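Local coordinates for protein ATP-dependent 6-phosphofructokinase isozyme 2 (PDB 3UMO) that phosphorylates fructose 6-phosphate to fructose 1,6-bisphosphate with ATP and magnesium, the first committing step of glycolysis, as a homodimer, at residues Gly160-Val165 against Asn180-Lys185; Arg3-Thr8 against Ser130-Val135. One frame throughout, in Å; residues are numbered along the deposited sequence.

Contact 1: Gly160-Val165 against Asn180-Lys185. With ATP (adenosine-5'-triphosphate), chain E.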
loop_
_atom_site.group_PDB
_atom_site.type_symbol
_atom_site.label_atom_id
_atom_site.label_comp_id
_atom_site.label_asym_id
_atom_site.label_seq_id
_atom_site.Cartn_x
_atom_site.Cartn_y
_atom_site.Cartn_z
ATOM N N GLY A 160 25.950 9.718 42.320
ATOM C CA GLY A 160 25.560 11.067 41.962
ATOM C C GLY A 160 25.362 11.341 40.487
ATOM O O GLY A 160 25.227 12.498 40.097
ATOM N N ILE A 161 25.340 10.297 39.664
ATOM C CA ILE A 161 25.023 10.486 38.249
ATOM C C ILE A 161 23.514 10.629 38.083
ATOM O O ILE A 161 22.749 9.777 38.545
ATOM C CB ILE A 161 25.536 9.327 37.380
ATOM C CG1 ILE A 161 27.058 9.215 37.499
ATOM C CG2 ILE A 161 25.122 9.535 35.922
ATOM C CD1 ILE A 161 27.631 7.961 36.884
ATOM N N ARG A 162 23.090 11.717 37.443
ATOM C CA ARG A 162 21.670 11.997 37.275
ATOM C C ARG A 162 21.164 11.319 36.002
ATOM O O ARG A 162 21.630 11.621 34.907
ATOM C CB ARG A 162 21.424 13.508 37.244
ATOM C CG ARG A 162 21.879 14.228 38.521
ATOM C CD ARG A 162 21.885 15.744 38.343
ATOM N NE ARG A 162 20.545 16.323 38.397
ATOM C CZ ARG A 162 20.254 17.573 38.047
ATOM N NH1 ARG A 162 21.208 18.382 37.605
ATOM N NH2 ARG A 162 19.005 18.014 38.133
ATOM N N CYS A 163 20.220 10.393 36.151
ATOM C CA CYS A 163 19.798 9.566 35.021
ATOM C C CYS A 163 18.477 9.985 34.384
ATOM O O CYS A 163 17.482 10.232 35.072
ATOM C CB CYS A 163 19.738 8.095 35.439
ATOM S SG CYS A 163 21.350 7.417 35.900
ATOM N N ILE A 164 18.489 10.060 33.055
ATOM C CA ILE A 164 17.298 10.332 32.268
ATOM C C ILE A 164 17.055 9.105 31.402
ATOM O O ILE A 164 17.992 8.558 30.816
ATOM C CB ILE A 164 17.508 11.580 31.387
ATOM C CG1 ILE A 164 17.675 12.819 32.276
ATOM C CG2 ILE A 164 16.357 11.761 30.401
ATOM C CD1 ILE A 164 18.028 14.086 31.505
ATOM N N VAL A 165 15.808 8.649 31.344
ATOM C CA VAL A 165 15.502 7.406 30.639
ATOM C C VAL A 165 14.456 7.605 29.548
ATOM O O VAL A 165 13.418 8.222 29.777
ATOM C CB VAL A 165 15.005 6.318 31.620
ATOM C CG1 VAL A 165 14.635 5.040 30.868
ATOM C CG2 VAL A 165 16.059 6.030 32.692
ATOM N N ASN A 180 13.847 6.964 41.712
ATOM C CA ASN A 180 14.638 8.191 41.786
ATOM C C ASN A 180 15.254 8.602 40.456
ATOM O O ASN A 180 16.268 9.301 40.423
ATOM C CB ASN A 180 15.714 8.090 42.873
ATOM C CG ASN A 180 15.123 7.909 44.255
ATOM O OD1 ASN A 180 14.175 8.600 44.632
ATOM N ND2 ASN A 180 15.676 6.971 45.019
ATOM N N ILE A 181 14.635 8.168 39.361
ATOM C CA ILE A 181 15.050 8.594 38.032
ATOM C C ILE A 181 14.771 10.089 37.910
ATOM O O ILE A 181 13.701 10.550 38.295
ATOM C CB ILE A 181 14.259 7.846 36.940
ATOM C CG1 ILE A 181 14.437 6.331 37.074
ATOM C CG2 ILE A 181 14.643 8.335 35.544
ATOM C CD1 ILE A 181 15.871 5.855 36.999
ATOM N N GLU A 182 15.725 10.849 37.377
ATOM C CA GLU A 182 15.559 12.298 37.270
ATOM C C GLU A 182 14.426 12.682 36.322
ATOM O O GLU A 182 13.650 13.599 36.597
ATOM C CB GLU A 182 16.861 12.956 36.805
ATOM C CG GLU A 182 17.983 12.911 37.832
ATOM C CD GLU A 182 17.846 13.975 38.906
ATOM O OE1 GLU A 182 18.217 13.698 40.067
ATOM O OE2 GLU A 182 17.383 15.091 38.585
ATOM N N LEU A 183 14.340 11.973 35.204
ATOM C CA LEU A 183 13.368 12.289 34.171
ATOM C C LEU A 183 13.131 11.078 33.295
ATOM O O LEU A 183 14.077 10.417 32.872
ATOM C CB LEU A 183 13.882 13.435 33.296
ATOM C CG LEU A 183 13.101 13.775 32.025
ATOM C CD1 LEU A 183 11.731 14.325 32.360
ATOM C CD2 LEU A 183 13.886 14.769 31.164
ATOM N N VAL A 184 11.866 10.793 33.012
ATOM C CA VAL A 184 11.529 9.766 32.032
ATOM C C VAL A 184 10.582 10.378 30.993
ATOM O O VAL A 184 9.711 11.177 31.345
ATOM C CB VAL A 184 10.906 8.514 32.718
ATOM C CG1 VAL A 184 9.604 8.867 33.428
ATOM C CG2 VAL A 184 10.699 7.383 31.706
ATOM N N LYS A 185 10.774 10.037 29.718
ATOM C CA LYS A 185 9.891 10.532 28.657
ATOM C C LYS A 185 9.194 9.404 27.901
ATOM O O LYS A 185 9.596 9.038 26.791
ATOM C CB LYS A 185 10.603 11.463 27.646
ATOM C CG LYS A 185 9.586 12.144 26.683
ATOM C CD LYS A 185 10.127 12.465 25.291
ATOM C CE LYS A 185 10.361 11.209 24.439
ATOM N NZ LYS A 185 9.141 10.357 24.291
HETATM P PG ATP E . 9.820 9.109 18.413
HETATM O O1G ATP E . 10.714 8.372 19.346
HETATM O O2G ATP E . 10.764 9.880 17.494
HETATM O O3G ATP E . 8.913 8.221 17.633
HETATM P PB ATP E . 8.102 9.847 20.419
HETATM O O1B ATP E . 6.938 8.895 20.006
HETATM O O2B ATP E . 8.932 9.342 21.618
HETATM O O3B ATP E . 9.036 10.215 19.179
HETATM P PA ATP E . 6.430 12.186 20.281
HETATM O O1A ATP E . 5.778 11.558 19.084
HETATM O O2A ATP E . 5.435 12.606 21.365
HETATM O O3A ATP E . 7.500 11.240 20.890
HETATM O "O5'" ATP E . 7.286 13.442 19.753
HETATM C "C5'" ATP E . 7.854 14.312 20.672
HETATM C "C4'" ATP E . 7.583 15.738 20.499
HETATM O "O4'" ATP E . 7.777 16.065 19.106
HETATM C "C3'" ATP E . 6.171 16.078 20.739
HETATM O "O3'" ATP E . 5.917 16.287 22.077
HETATM C "C2'" ATP E . 5.983 17.284 19.915
HETATM O "O2'" ATP E . 6.587 18.361 20.508
HETATM C "C1'" ATP E . 6.751 16.941 18.697
HETATM N N9 ATP E . 5.909 16.298 17.691
HETATM C C8 ATP E . 5.813 14.975 17.460
HETATM N N7 ATP E . 4.925 14.797 16.451
HETATM C C5 ATP E . 4.465 16.001 16.050
HETATM C C6 ATP E . 3.560 16.415 15.067
HETATM N N6 ATP E . 2.860 15.422 14.186
HETATM N N1 ATP E . 3.323 17.731 14.928
HETATM C C2 ATP E . 3.936 18.638 15.707
HETATM N N3 ATP E . 4.807 18.268 16.650
HETATM C C4 ATP E . 5.091 16.968 16.841
HETATM O O HOH W 1 18.792 9.891 38.559
#
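Glu182 folds its carboxylate back beside Arg162, with CG against the arginine CB at 3.5 Å. Its OE2 lies at the guanidinium edge, and Arg162 NE and NH2 both reach that oxygen at 3.4 Å, in a salt bridge of two weak bonds. The two flat groups stand nearly perpendicular, 86° apart. The bend at Glu182 chi2 (-80°) turns CD toward Arg162. Lys219 holds OE1 more strongly, and Arg220 forms a further salt bridge with OE2, so an alanine here would probably leave three positive groups without their shared counter-charge.

Behind this pair the backbones join in parallel. Cys163 O takes Glu182 N at 3.0 Å, Leu183 O receives Val165 N at 2.9 Å, and Lys185 N closes on Val165 O. A water bridges Cys163 N and Asn180 O. Ile164 CG2 meets Leu183 CD2 on one face; on the other, Val165 CG2 touches Ile181 CG2 at 3.9 Å, the two side chains crossing at about a right angle.

This is the beta-alpha-beta crossover through helix 169-175, and it delivers Lys185 to the nucleotide. Lys185 NZ donates to ATP O2B at 2.9 Å and is also hydrogen-bonded to Ser224 OG; its positive charge is likely to offset negative charge on the phosphates.

Contact 2: Arg3-Thr8 against Ser130-Val135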
loop_
_atom_site.group_PDB
_atom_site.type_symbol
_atom_site.label_atom_id
_atom_site.label_comp_id
_atom_site.label_asym_id
_atom_site.label_seq_id
_atom_site.Cartn_x
_atom_site.Cartn_y
_atom_site.Cartn_z
ATOM N N ARG A 3 28.229 18.334 32.865
ATOM C CA ARG A 3 28.468 17.589 31.636
ATOM C C ARG A 3 27.330 16.615 31.335
ATOM O O ARG A 3 26.639 16.146 32.240
ATOM C CB ARG A 3 29.804 16.851 31.712
ATOM C CG ARG A 3 30.997 17.783 31.925
ATOM C CD ARG A 3 32.285 17.080 31.564
ATOM N NE ARG A 3 32.114 16.302 30.340
ATOM C CZ ARG A 3 33.061 15.559 29.779
ATOM N NH1 ARG A 3 34.266 15.482 30.330
ATOM N NH2 ARG A 3 32.800 14.884 28.667
ATOM N N ILE A 4 27.145 16.320 30.053
ATOM C CA ILE A 4 26.080 15.426 29.612
ATOM C C ILE A 4 26.636 14.239 28.835
ATOM O O ILE A 4 27.480 14.400 27.946
ATOM C CB ILE A 4 25.066 16.173 28.729
ATOM C CG1 ILE A 4 24.495 17.372 29.489
ATOM C CG2 ILE A 4 23.943 15.243 28.285
ATOM C CD1 ILE A 4 23.736 18.356 28.602
ATOM N N TYR A 5 26.158 13.047 29.177
ATOM C CA TYR A 5 26.530 11.828 28.480
ATOM C C TYR A 5 25.274 11.109 28.026
ATOM O O TYR A 5 24.212 11.254 28.640
ATOM C CB TYR A 5 27.329 10.909 29.408
ATOM C CG TYR A 5 28.646 11.491 29.869
ATOM C CD1 TYR A 5 28.703 12.352 30.957
ATOM C CD2 TYR A 5 29.833 11.172 29.220
ATOM C CE1 TYR A 5 29.907 12.891 31.379
ATOM C CE2 TYR A 5 31.042 11.703 29.639
ATOM C CZ TYR A 5 31.070 12.560 30.716
ATOM O OH TYR A 5 32.271 13.082 31.139
ATOM N N THR A 6 25.382 10.328 26.957
ATOM C CA THR A 6 24.270 9.463 26.575
ATOM C C THR A 6 24.736 8.021 26.440
ATOM O O THR A 6 25.926 7.752 26.217
ATOM C CB THR A 6 23.571 9.900 25.265
ATOM O OG1 THR A 6 24.391 9.558 24.142
ATOM C CG2 THR A 6 23.262 11.398 25.270
ATOM N N LEU A 7 23.794 7.100 26.588
ATOM C CA LEU A 7 24.103 5.682 26.496
ATOM C C LEU A 7 23.151 5.005 25.525
ATOM O O LEU A 7 21.928 5.085 25.687
ATOM C CB LEU A 7 24.011 5.019 27.874
ATOM C CG LEU A 7 24.249 3.509 27.863
ATOM C CD1 LEU A 7 25.663 3.202 27.394
ATOM C CD2 LEU A 7 23.993 2.915 29.245
ATOM N N THR A 8 23.712 4.347 24.512
ATOM C CA THR A 8 22.918 3.660 23.494
ATOM C C THR A 8 23.361 2.213 23.427
ATOM O O THR A 8 24.382 1.904 22.814
ATOM C CB THR A 8 23.116 4.290 22.106
ATOM O OG1 THR A 8 22.859 5.692 22.188
ATOM C CG2 THR A 8 22.158 3.672 21.084
ATOM N N SER A 130 30.273 12.777 39.451
ATOM C CA SER A 130 29.048 13.016 40.209
ATOM C C SER A 130 28.424 14.340 39.787
ATOM O O SER A 130 29.132 15.330 39.576
ATOM C CB SER A 130 29.339 13.025 41.715
ATOM O OG SER A 130 28.304 13.671 42.437
ATOM N N GLY A 131 27.102 14.353 39.643
ATOM C CA GLY A 131 26.393 15.566 39.287
ATOM C C GLY A 131 26.134 15.683 37.797
ATOM O O GLY A 131 25.258 16.435 37.369
ATOM N N ALA A 132 26.905 14.947 37.004
ATOM C CA ALA A 132 26.695 14.927 35.559
ATOM C C ALA A 132 25.428 14.167 35.194
ATOM O O ALA A 132 24.897 13.393 35.993
ATOM C CB ALA A 132 27.896 14.328 34.848
ATOM N N ILE A 133 24.961 14.386 33.970
ATOM C CA ILE A 133 23.733 13.780 33.490
ATOM C C ILE A 133 24.021 12.665 32.492
ATOM O O ILE A 133 24.850 12.820 31.593
ATOM C CB ILE A 133 22.821 14.849 32.854
ATOM C CG1 ILE A 133 22.378 15.848 33.928
ATOM C CG2 ILE A 133 21.604 14.220 32.186
ATOM C CD1 ILE A 133 21.681 17.067 33.372
ATOM N N LEU A 134 23.341 11.536 32.672
ATOM C CA LEU A 134 23.414 10.417 31.743
ATOM C C LEU A 134 22.040 10.129 31.156
ATOM O O LEU A 134 21.086 9.841 31.885
ATOM C CB LEU A 134 23.931 9.161 32.441
ATOM C CG LEU A 134 23.912 7.925 31.536
ATOM C CD1 LEU A 134 24.890 8.120 30.390
ATOM C CD2 LEU A 134 24.237 6.661 32.335
ATOM N N VAL A 135 21.940 10.198 29.836
ATOM C CA VAL A 135 20.691 9.866 29.159
ATOM C C VAL A 135 20.762 8.464 28.579
ATOM O O VAL A 135 21.519 8.210 27.642
ATOM C CB VAL A 135 20.377 10.858 28.017
ATOM C CG1 VAL A 135 19.020 10.530 27.388
ATOM C CG2 VAL A 135 20.398 12.289 28.528
#
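Tyr5 and Leu134 pair across neighbouring strands of the parallel sheet at the core of this ribokinase-family fold, where strand 4-7 runs next to strand 133-137. The axes of strands 4-7 and 133-135 come within 4.4 Å and diverge by 25°, the gentle twist of neighbouring parallel strands.

Four backbone hydrogen bonds sew the pair together. Ile133 N gives to Arg3 O in an almost straight bond, and Tyr5 N to Ile133 O; then Val135 N goes to Tyr5 O, and Leu7 N reaches Val135 O at 2.7 Å. The last two donors are tilted out of the carbonyl planes. Weaker CA-H...O contacts fill in between, such as Leu134 CA to Tyr5 O at 3.3 Å.

Apolar contacts differ on the two faces. On the Tyr5 face, with CG anti to the backbone N (chi1 175°), the turn at chi2 (65°) brings Leu134 CD1 between Tyr5 CB, at 3.8 Å, and Leu7 CB, at 4.1 Å. Ala132 CB lies at the edge of the Tyr5 ring, 4.3 Å from CE1. On the opposite face Thr6 and Val135 lie alongside and point the same way, Thr6 CG2 being 4.0 Å from Val135 CB. Helix 254-267 packs against this face through Ile4, Ile133 and Val135, while helix 40-50 meets Ile4 and Thr6.

Polar side-chain ends find partners beyond the two strands. Thr6 OG1 is hydrogen-bonded to Gly41 O, in the substrate-binding segment, which ties this strand to that site. Tyr5 OH bonds Glu129 OE1, and the Arg3 guanidinium turns one face to the phenol: Tyr5 OH stands 2.9 Å above its plane, over the centre.

How the contacts relate
Contacts 1 and 2 are successive parts of one parallel sheet, their centres 9 Å apart, because strands 133-137 and 162-166 are neighbours in it. Across that seam Arg162 O lies 2.8 Å from Leu134 N and Gly160 O 2.7 Å from Gly131 N, both probable hydrogen bonds. Ile164 CD1 also packs on Ile133 CG2 at 3.6 Å, on the face where helix 254-267 touches both contacts. That helix carries Asp256, probably the active-site residue; the Val135 side chain in contact 2 is about 8 Å from that of Asp256 and about 12 Å from a bound ATP. Contact 1 reaches the nucleotide directly, through Lys185.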